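Local coordinates for protein beta-galactoside alpha-2,6-sialyltransferase (Photobacterium sp., PDB 2Z4T) that probably transfers sialic acid from CMP-sialic acid to the galactose of acceptors such as lactose, forming an alpha-2,6 linkage, at residues 126-131 and 149-154; 133-138 and 145-150; 173-178 and 202-207. All coordinates share one frame; numbering follows the deposited sequence.

Contact 1: 126-131 and 149-154; sequences LPTLQQ and IAWGRI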
loop_
_atom_site.group_PDB
_atom_site.type_symbol
_atom_site.label_atom_id
_atom_site.label_comp_id
_atom_site.label_asym_id
_atom_site.label_seq_id
_atom_site.Cartn_x
_atom_site.Cartn_y
_atom_site.Cartn_z
ATOM N N LEU A 126 1.226 -5.073 -4.968
ATOM C CA LEU A 126 1.474 -3.668 -5.278
ATOM C C LEU A 126 0.675 -2.698 -4.400
ATOM O O LEU A 126 1.285 -1.856 -3.711
ATOM C CB LEU A 126 1.223 -3.402 -6.749
ATOM C CG LEU A 126 1.998 -2.217 -7.301
ATOM C CD1 LEU A 126 3.457 -2.259 -6.895
ATOM C CD2 LEU A 126 1.888 -2.247 -8.805
ATOM N N PRO A 127 -0.677 -2.828 -4.377
ATOM C CA PRO A 127 -1.451 -1.880 -3.565
ATOM C C PRO A 127 -1.043 -1.911 -2.096
ATOM O O PRO A 127 -0.973 -0.851 -1.447
ATOM C CB PRO A 127 -2.890 -2.365 -3.724
ATOM C CG PRO A 127 -2.890 -3.169 -5.014
ATOM C CD PRO A 127 -1.536 -3.815 -5.051
ATOM N N THR A 128 -0.754 -3.112 -1.595
ATOM C CA THR A 128 -0.450 -3.303 -0.197
ATOM C C THR A 128 0.865 -2.581 0.165
ATOM O O THR A 128 1.007 -2.004 1.252
ATOM C CB THR A 128 -0.367 -4.827 0.144
ATOM O OG1 THR A 128 -1.692 -5.378 0.189
ATOM C CG2 THR A 128 0.298 -5.056 1.498
ATOM N N LEU A 129 1.820 -2.631 -0.756
ATOM C CA LEU A 129 3.077 -1.943 -0.590
ATOM C C LEU A 129 2.842 -0.431 -0.491
ATOM O O LEU A 129 3.365 0.217 0.418
ATOM C CB LEU A 129 4.015 -2.255 -1.750
ATOM C CG LEU A 129 5.366 -1.557 -1.706
ATOM C CD1 LEU A 129 6.159 -2.048 -0.512
ATOM C CD2 LEU A 129 6.111 -1.790 -3.032
ATOM N N GLN A 130 2.048 0.118 -1.404
ATOM C CA GLN A 130 1.776 1.545 -1.385
ATOM C C GLN A 130 0.997 1.969 -0.129
ATOM O O GLN A 130 1.271 3.035 0.455
ATOM C CB GLN A 130 1.038 1.952 -2.640
ATOM C CG GLN A 130 1.880 1.882 -3.882
ATOM C CD GLN A 130 2.859 3.060 -4.064
ATOM O OE1 GLN A 130 3.887 2.920 -4.737
ATOM N NE2 GLN A 130 2.534 4.216 -3.498
ATOM N N GLN A 131 0.052 1.132 0.294
ATOM C CA GLN A 131 -0.751 1.423 1.479
ATOM C C GLN A 131 0.131 1.442 2.712
ATOM O O GLN A 131 -0.009 2.334 3.547
ATOM C CB GLN A 131 -1.908 0.413 1.635
ATOM C CG GLN A 131 -2.936 0.456 0.488
ATOM C CD GLN A 131 -3.963 -0.676 0.540
ATOM O OE1 GLN A 131 -3.722 -1.730 1.156
ATOM N NE2 GLN A 131 -5.136 -0.455 -0.085
ATOM N N ILE A 149 -6.633 -2.542 8.489
ATOM C CA ILE A 149 -6.122 -3.195 7.305
ATOM C C ILE A 149 -6.803 -4.534 7.089
ATOM O O ILE A 149 -7.242 -5.198 8.047
ATOM C CB ILE A 149 -4.591 -3.410 7.388
ATOM C CG1 ILE A 149 -4.217 -4.404 8.496
ATOM C CG2 ILE A 149 -3.874 -2.075 7.523
ATOM C CD1 ILE A 149 -2.707 -4.717 8.603
ATOM N N ALA A 150 -6.919 -4.922 5.824
ATOM C CA ALA A 150 -7.251 -6.294 5.493
ATOM C C ALA A 150 -6.320 -6.623 4.355
ATOM O O ALA A 150 -6.582 -6.263 3.199
ATOM C CB ALA A 150 -8.706 -6.438 5.090
ATOM N N TRP A 151 -5.203 -7.259 4.708
ATOM C CA TRP A 151 -4.083 -7.510 3.785
ATOM C C TRP A 151 -3.849 -8.993 3.619
ATOM O O TRP A 151 -4.028 -9.776 4.555
ATOM C CB TRP A 151 -2.779 -6.900 4.312
ATOM C CG TRP A 151 -2.593 -5.403 4.103
ATOM C CD1 TRP A 151 -3.314 -4.585 3.275
ATOM C CD2 TRP A 151 -1.598 -4.564 4.721
ATOM N NE1 TRP A 151 -2.841 -3.290 3.351
ATOM C CE2 TRP A 151 -1.789 -3.252 4.227
ATOM C CE3 TRP A 151 -0.567 -4.798 5.647
ATOM C CZ2 TRP A 151 -0.984 -2.175 4.622
ATOM C CZ3 TRP A 151 0.231 -3.725 6.050
ATOM C CH2 TRP A 151 0.028 -2.434 5.527
ATOM N N GLY A 152 -3.414 -9.386 2.438
ATOM C CA GLY A 152 -3.062 -10.780 2.217
ATOM C C GLY A 152 -1.592 -11.106 2.392
ATOM O O GLY A 152 -1.257 -12.171 2.876
ATOM N N ARG A 153 -0.711 -10.192 2.007
ATOM C CA ARG A 153 0.686 -10.573 1.749
ATOM C C ARG A 153 1.713 -9.889 2.634
ATOM O O ARG A 153 2.910 -10.117 2.488
ATOM C CB ARG A 153 1.033 -10.366 0.263
ATOM C CG ARG A 153 0.100 -11.125 -0.662
ATOM C CD ARG A 153 0.825 -11.852 -1.751
ATOM N NE ARG A 153 -0.055 -12.847 -2.365
ATOM C CZ ARG A 153 0.025 -14.168 -2.179
ATOM N NH1 ARG A 153 0.969 -14.703 -1.398
ATOM N NH2 ARG A 153 -0.846 -14.966 -2.793
ATOM N N ILE A 154 1.252 -9.011 3.514
ATOM C CA ILE A 154 2.096 -8.467 4.547
ATOM C C ILE A 154 1.358 -8.633 5.865
ATOM O O ILE A 154 0.160 -8.355 5.983
ATOM C CB ILE A 154 2.462 -6.985 4.295
ATOM C CG1 ILE A 154 3.348 -6.858 3.058
ATOM C CG2 ILE A 154 3.178 -6.382 5.511
ATOM C CD1 ILE A 154 3.804 -5.442 2.752
#
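Trp151 NE1 donates to Gln131 OE1 over 2.8 Å, a moderately bent bond (148° at the hydrogen) with the acceptor slightly off the indole plane. The amide and the ring lie only 19° apart, so the glutamine end comes up to the indole edge almost flat. Gln131 is held at its other end too, since NE2 is hydrogen-bonded to Ser199 OG, and the side chain thereby ties the N-terminal part of the helix to the indole and to strand 194-201. Over one face of the Trp151 indole sits Thr128: its methyl CG2 lies 3.8 Å from the centroid of the five-membered ring, close to the ring normal, in a CH-pi contact. Thr128 CG2 also meets Ile154 CD1 at 3.7 Å. Thr128 OG1 is anti to the carbonyl carbon (chi1 -75°), which puts the hydroxyl 3.6 Å from Trp151 CD1, while its hydrogen bond goes to Asp122 OD2. Ile149 CG2 takes the opposite face of the indole, toward the rim. Thr128, Gly152 and Arg153 belong to the site of a bound magnesium ion, so this packing flanks it where helix and following strand meet in a beta-alpha-beta unit of the GT-B fold.

Contact 2: 133-138 and 145-150; sequences MDIIKS and AQRYIA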
loop_
_atom_site.group_PDB
_atom_site.type_symbol
_atom_site.label_atom_id
_atom_site.label_comp_id
_atom_site.label_asym_id
_atom_site.label_seq_id
_atom_site.Cartn_x
_atom_site.Cartn_y
_atom_site.Cartn_z
ATOM N N MET A 133 3.256 2.271 2.871
ATOM C CA MET A 133 3.983 3.523 2.858
ATOM C C MET A 133 3.081 4.696 3.288
ATOM O O MET A 133 3.549 5.591 3.972
ATOM C CB MET A 133 4.619 3.769 1.486
ATOM C CG MET A 133 5.759 2.813 1.163
ATOM S SD MET A 133 6.732 3.315 -0.277
ATOM C CE MET A 133 5.556 3.165 -1.623
ATOM N N ASP A 134 1.797 4.670 2.899
ATOM C CA ASP A 134 0.816 5.677 3.346
ATOM C C ASP A 134 0.587 5.666 4.860
ATOM O O ASP A 134 0.386 6.726 5.464
ATOM C CB ASP A 134 -0.520 5.491 2.646
ATOM C CG ASP A 134 -0.456 5.806 1.162
ATOM O OD1 ASP A 134 0.518 6.458 0.679
ATOM O OD2 ASP A 134 -1.391 5.391 0.464
ATOM N N ILE A 135 0.630 4.473 5.460
ATOM C CA ILE A 135 0.336 4.306 6.865
ATOM C C ILE A 135 1.473 4.890 7.675
ATOM O O ILE A 135 1.237 5.686 8.592
ATOM C CB ILE A 135 0.146 2.823 7.215
ATOM C CG1 ILE A 135 -1.219 2.337 6.723
ATOM C CG2 ILE A 135 0.356 2.555 8.717
ATOM C CD1 ILE A 135 -1.377 0.805 6.673
ATOM N N ILE A 136 2.700 4.498 7.343
ATOM C CA ILE A 136 3.868 5.009 8.019
ATOM C C ILE A 136 3.944 6.558 7.962
ATOM O O ILE A 136 4.152 7.205 8.986
ATOM C CB ILE A 136 5.166 4.338 7.489
ATOM C CG1 ILE A 136 5.076 2.826 7.729
ATOM C CG2 ILE A 136 6.402 4.929 8.192
ATOM C CD1 ILE A 136 6.236 2.056 7.267
ATOM N N LYS A 137 3.728 7.148 6.788
ATOM C CA LYS A 137 3.671 8.605 6.678
ATOM C C LYS A 137 2.558 9.206 7.564
ATOM O O LYS A 137 2.748 10.234 8.224
ATOM C CB LYS A 137 3.488 9.032 5.220
ATOM C CG LYS A 137 3.466 10.531 5.046
ATOM C CD LYS A 137 3.537 10.953 3.613
ATOM C CE LYS A 137 3.105 12.414 3.473
ATOM N NZ LYS A 137 2.868 12.795 2.039
ATOM N N SER A 138 1.412 8.538 7.593
ATOM C CA SER A 138 0.259 9.047 8.292
ATOM C C SER A 138 0.447 8.957 9.801
ATOM O O SER A 138 -0.111 9.754 10.565
ATOM C CB SER A 138 -1.003 8.310 7.831
ATOM O OG SER A 138 -2.108 8.599 8.659
ATOM N N ALA A 145 -5.298 9.192 14.161
ATOM C CA ALA A 145 -6.048 8.309 13.256
ATOM C C ALA A 145 -5.941 6.857 13.696
ATOM O O ALA A 145 -4.875 6.419 14.152
ATOM C CB ALA A 145 -5.567 8.465 11.807
ATOM N N GLN A 146 -7.057 6.134 13.592
ATOM C CA GLN A 146 -7.104 4.678 13.768
ATOM C C GLN A 146 -6.975 4.043 12.397
ATOM O O GLN A 146 -7.489 4.580 11.401
ATOM C CB GLN A 146 -8.442 4.229 14.375
ATOM C CG GLN A 146 -8.578 4.391 15.901
ATOM C CD GLN A 146 -7.495 3.656 16.714
ATOM O OE1 GLN A 146 -7.055 4.146 17.751
ATOM N NE2 GLN A 146 -7.067 2.483 16.243
ATOM N N ARG A 147 -6.335 2.880 12.335
ATOM C CA ARG A 147 -6.049 2.264 11.045
ATOM C C ARG A 147 -6.476 0.811 10.996
ATOM O O ARG A 147 -6.121 0.009 11.860
ATOM C CB ARG A 147 -4.576 2.429 10.688
ATOM C CG ARG A 147 -4.166 3.870 10.663
ATOM C CD ARG A 147 -2.749 4.079 10.128
ATOM N NE ARG A 147 -2.483 5.507 10.160
ATOM C CZ ARG A 147 -2.029 6.156 11.231
ATOM N NH1 ARG A 147 -1.721 5.484 12.333
ATOM N NH2 ARG A 147 -1.868 7.476 11.184
ATOM N N TYR A 148 -7.256 0.494 9.972
ATOM C CA TYR A 148 -7.773 -0.840 9.763
ATOM C C TYR A 148 -7.216 -1.350 8.446
ATOM O O TYR A 148 -7.326 -0.677 7.410
ATOM C CB TYR A 148 -9.296 -0.819 9.659
ATOM C CG TYR A 148 -10.061 -0.421 10.900
ATOM C CD1 TYR A 148 -9.436 -0.304 12.133
ATOM C CD2 TYR A 148 -11.444 -0.206 10.837
ATOM C CE1 TYR A 148 -10.153 0.060 13.270
ATOM C CE2 TYR A 148 -12.168 0.140 11.953
ATOM C CZ TYR A 148 -11.519 0.267 13.172
ATOM O OH TYR A 148 -12.232 0.621 14.284
ATOM N N ILE A 149 -6.633 -2.542 8.489
ATOM C CA ILE A 149 -6.122 -3.195 7.305
ATOM C C ILE A 149 -6.803 -4.534 7.089
ATOM O O ILE A 149 -7.242 -5.198 8.047
ATOM C CB ILE A 149 -4.591 -3.410 7.388
ATOM C CG1 ILE A 149 -4.217 -4.404 8.496
ATOM C CG2 ILE A 149 -3.874 -2.075 7.523
ATOM C CD1 ILE A 149 -2.707 -4.717 8.603
ATOM N N ALA A 150 -6.919 -4.922 5.824
ATOM C CA ALA A 150 -7.251 -6.294 5.493
ATOM C C ALA A 150 -6.320 -6.623 4.355
ATOM O O ALA A 150 -6.582 -6.263 3.199
ATOM C CB ALA A 150 -8.706 -6.438 5.090
#
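In the beta-alpha-beta unit formed by strand 103-122, helix 126-141 and strand 146-151, the second half of the helix packs on the strand that follows it. The two segments run nearly antiparallel, at 168°, with their axes 10.7 Å apart at closest approach. Arg147 reaches across from the strand: its chain is extended from CG to NE, and the guanidinium arrives at the helix with Ser138 OG at its edge, in plane. Arg147 NH2 donates to Ser138 OG over 2.8 Å in a nearly straight bond (164°), and Arg147 NE adds a weak one to the same oxygen at 3.5 Å. With OG turned anti to the backbone nitrogen (chi1 169°), Ser138 presents its hydroxyl to the guanidinium edge. Glu118, on the first strand of the unit, completes the network, with OE1 hydrogen-bonded to Ser138 OG and OE2 in a salt bridge with Arg147 NE, so one carboxylate links all three elements of the crossover. Arg147 NH1 bonds to Leu164 O, which would further limit rotation of the guanidinium. The Glu118 carboxylate probably offsets the charge of this buried group. Beside this polar cluster the contact is apolar: Ile135 CG2 lies 3.7 Å from Arg147 CD, against the aliphatic part of the chain, and Ile135 CD1 meets Ile149 CG2 at 3.9 Å, the two isoleucines crossing at about a right angle.

Contact 3: 173-178 and 202-207; sequences NNHTPA and TAHSFD. With GLC (alpha-D-glucopyranose), chain B; GAL (beta-D-galactopyranose), chain C.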
loop_
_atom_site.group_PDB
_atom_site.type_symbol
_atom_site.label_atom_id
_atom_site.label_comp_id
_atom_site.label_asym_id
_atom_site.label_seq_id
_atom_site.Cartn_x
_atom_site.Cartn_y
_atom_site.Cartn_z
ATOM N N ASN A 173 -12.483 -14.385 0.686
ATOM C CA ASN A 173 -12.503 -14.383 -0.778
ATOM C C ASN A 173 -11.738 -13.176 -1.339
ATOM O O ASN A 173 -12.171 -12.552 -2.325
ATOM C CB ASN A 173 -13.951 -14.387 -1.310
ATOM C CG ASN A 173 -14.775 -15.549 -0.767
ATOM O OD1 ASN A 173 -14.317 -16.699 -0.770
ATOM N ND2 ASN A 173 -15.998 -15.255 -0.292
ATOM N N ASN A 174 -10.632 -12.828 -0.673
ATOM C CA ASN A 174 -9.744 -11.739 -1.096
ATOM C C ASN A 174 -10.272 -10.336 -0.931
ATOM O O ASN A 174 -9.644 -9.379 -1.407
ATOM C CB ASN A 174 -9.341 -11.938 -2.549
ATOM C CG ASN A 174 -8.554 -13.201 -2.743
ATOM O OD1 ASN A 174 -7.794 -13.612 -1.858
ATOM N ND2 ASN A 174 -8.719 -13.828 -3.895
ATOM N N HIS A 175 -11.425 -10.216 -0.276
ATOM C CA HIS A 175 -12.081 -8.933 -0.141
ATOM C C HIS A 175 -12.419 -8.568 1.317
ATOM O O HIS A 175 -12.411 -9.416 2.225
ATOM C CB HIS A 175 -13.325 -8.879 -1.048
ATOM C CG HIS A 175 -13.028 -9.143 -2.497
ATOM N ND1 HIS A 175 -13.711 -10.082 -3.243
ATOM C CD2 HIS A 175 -12.102 -8.610 -3.333
ATOM C CE1 HIS A 175 -13.223 -10.116 -4.470
ATOM N NE2 HIS A 175 -12.249 -9.227 -4.554
ATOM N N THR A 176 -12.676 -7.279 1.513
ATOM C CA THR A 176 -13.255 -6.728 2.733
ATOM C C THR A 176 -14.161 -7.743 3.422
ATOM O O THR A 176 -15.151 -8.190 2.845
ATOM C CB THR A 176 -14.068 -5.448 2.389
ATOM O OG1 THR A 176 -13.211 -4.528 1.696
ATOM C CG2 THR A 176 -14.652 -4.785 3.634
ATOM N N PRO A 177 -13.799 -8.141 4.648
ATOM C CA PRO A 177 -14.624 -9.057 5.405
ATOM C C PRO A 177 -15.743 -8.360 6.161
ATOM O O PRO A 177 -15.623 -7.184 6.504
ATOM C CB PRO A 177 -13.633 -9.680 6.382
ATOM C CG PRO A 177 -12.584 -8.608 6.601
ATOM C CD PRO A 177 -12.551 -7.775 5.353
ATOM N N ALA A 178 -16.815 -9.103 6.437
ATOM C CA ALA A 178 -17.948 -8.592 7.205
ATOM C C ALA A 178 -17.497 -7.975 8.519
ATOM O O ALA A 178 -18.017 -6.936 8.928
ATOM C CB ALA A 178 -18.998 -9.710 7.463
ATOM N N THR A 202 -7.319 -1.274 -7.022
ATOM C CA THR A 202 -8.194 -0.639 -8.003
ATOM C C THR A 202 -9.163 -1.623 -8.658
ATOM O O THR A 202 -10.398 -1.444 -8.552
ATOM C CB THR A 202 -7.373 0.146 -9.067
ATOM O OG1 THR A 202 -6.552 1.121 -8.401
ATOM C CG2 THR A 202 -8.283 0.862 -10.072
ATOM N N ALA A 203 -8.618 -2.659 -9.313
ATOM C CA ALA A 203 -9.434 -3.673 -10.021
ATOM C C ALA A 203 -10.506 -4.280 -9.136
ATOM O O ALA A 203 -11.581 -4.639 -9.631
ATOM C CB ALA A 203 -8.569 -4.785 -10.604
ATOM N N HIS A 204 -10.200 -4.383 -7.838
ATOM C CA HIS A 204 -11.091 -4.995 -6.844
ATOM C C HIS A 204 -11.799 -3.976 -5.935
ATOM O O HIS A 204 -12.312 -4.364 -4.879
ATOM C CB HIS A 204 -10.294 -5.976 -5.969
ATOM C CG HIS A 204 -9.793 -7.168 -6.714
ATOM N ND1 HIS A 204 -10.456 -8.376 -6.712
ATOM C CD2 HIS A 204 -8.719 -7.327 -7.525
ATOM C CE1 HIS A 204 -9.806 -9.229 -7.485
ATOM N NE2 HIS A 204 -8.757 -8.615 -7.999
ATOM N N SER A 205 -11.816 -2.695 -6.340
ATOM C CA SER A 205 -12.375 -1.616 -5.502
ATOM C C SER A 205 -13.788 -1.986 -5.020
ATOM O O SER A 205 -14.241 -1.477 -3.980
ATOM C CB SER A 205 -12.135 -0.169 -5.990
ATOM O OG SER A 205 -12.199 -0.018 -7.396
ATOM N N PHE A 206 -14.568 -2.719 -5.816
ATOM C CA PHE A 206 -15.922 -2.341 -6.060
ATOM C C PHE A 206 -16.338 -3.257 -4.861
ATOM O O PHE A 206 -16.969 -2.806 -3.907
ATOM C CB PHE A 206 -16.553 -2.898 -7.343
ATOM C CG PHE A 206 -18.089 -2.881 -7.321
ATOM C CD1 PHE A 206 -18.799 -1.883 -7.977
ATOM C CD2 PHE A 206 -18.810 -3.852 -6.606
ATOM C CE1 PHE A 206 -20.203 -1.845 -7.935
ATOM C CE2 PHE A 206 -20.216 -3.836 -6.554
ATOM C CZ PHE A 206 -20.917 -2.828 -7.215
ATOM N N ASP A 207 -15.887 -4.527 -4.890
ATOM C CA ASP A 207 -16.114 -5.510 -3.812
ATOM C C ASP A 207 -15.423 -5.201 -2.483
ATOM O O ASP A 207 -15.849 -5.696 -1.438
ATOM C CB ASP A 207 -15.664 -6.905 -4.231
ATOM C CG ASP A 207 -16.666 -7.617 -5.143
ATOM O OD1 ASP A 207 -17.856 -7.265 -5.166
ATOM O OD2 ASP A 207 -16.246 -8.550 -5.853
HETATM C C1 GLC B . -5.420 -16.947 -4.139
HETATM C C2 GLC B . -4.369 -15.835 -4.219
HETATM C C3 GLC B . -4.985 -14.634 -4.935
HETATM C C4 GLC B . -5.615 -15.011 -6.290
HETATM C C5 GLC B . -6.548 -16.239 -6.106
HETATM C C6 GLC B . -7.260 -16.863 -7.323
HETATM O O1 GLC B . -6.586 -16.507 -3.448
HETATM O O2 GLC B . -3.931 -15.411 -2.949
HETATM O O3 GLC B . -4.021 -13.619 -5.045
HETATM O O4 GLC B . -6.325 -13.878 -6.752
HETATM O O5 GLC B . -5.814 -17.277 -5.462
HETATM O O6 GLC B . -6.943 -16.301 -8.580
HETATM C C1 GAL C . -5.833 -13.164 -7.864
HETATM C C2 GAL C . -7.026 -12.426 -8.467
HETATM C C3 GAL C . -6.544 -11.549 -9.620
HETATM C C4 GAL C . -5.370 -10.667 -9.176
HETATM C C5 GAL C . -4.275 -11.484 -8.485
HETATM C C6 GAL C . -3.193 -10.612 -7.842
HETATM O O2 GAL C . -8.004 -13.366 -8.884
HETATM O O3 GAL C . -7.608 -10.741 -10.101
HETATM O O4 GAL C . -5.866 -9.670 -8.309
HETATM O O5 GAL C . -4.851 -12.240 -7.449
HETATM O O6 GAL C . -2.417 -9.914 -8.794
#
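The loop 173-178 runs past the first turn of helix 205-216, bringing the CA atoms of His175 and Asp207 within 6.4 Å, while a type I turn from Thr202 to Ser205 leads into that helix with His204 at the N-cap position. The central link joins two imidazoles at their edges: His175 NE2 and His204 ND1 are hydrogen-bonded at 2.9 Å, almost straight (167°). The rings meet rim to rim, their planes 38° apart, and neither stacks on the other. Asp207 covers one face of the His175 ring with its methylene: CB stands 3.8 Å from the centroid, close to the normal, in a CH-pi contact. Across the ring, Asn173 O lies above the opposite face, so each face has a neighbour, CB over the centre and the oxygen toward the rim. Thr176 anchors the loop further on, through a hydrogen bond from OG1 to Asn208 O. At the turn, Thr202 O accepts from both the backbone N and the hydroxyl of Ser205, with OG only 2.6 Å away in the carbonyl plane, on a lone pair. The His204 rotamer, with CG anti to the carbonyl carbon (chi1 -67°), carries the ring between His175 and the galactose. His204 uses its far nitrogen on the sugar: NE2 donates to O4 of the galactose at 3.1 Å and is hydrogen-bonded to its O3 at 3.2 Å. Partners at ND1 and NE2 should fix the rotation of the His204 ring, consistent with His175 positioning it from the second shell. Asn174 ND2 makes a weak bond of 3.5 Å to O1 of the glucose. His123, edge-to-face with His204, and Asp232 also hydrogen-bond the galactose, and together with Asn174 and His204 they belong to the lactose acceptor pocket of this sialyltransferase.

Overall arrangement
Contacts 1 and 2 are successive levels of one interface, helix 126-141 against strand 146-151, and contact 2 is nested inside contact 1 along the chain. Their centres lie 11 Å apart, they share Ile149 and Ala150, and Trp151 CZ2 touches Ile135 CD1 at 3.6 Å. Contact 3 follows both in sequence, about 12 Å from contact 1 and 18 Å from contact 2 between centres; Ala150 CB meets Pro177 CD at 4.1 Å, so strand 146-151, part of the large mixed sheet, borders both regions. Contact 2 is the buried part of this GT-B enzyme's unit, whereas contact 1 lies by the magnesium site and, through Arg153, the glucose, and contact 3 at the galactose and glucose.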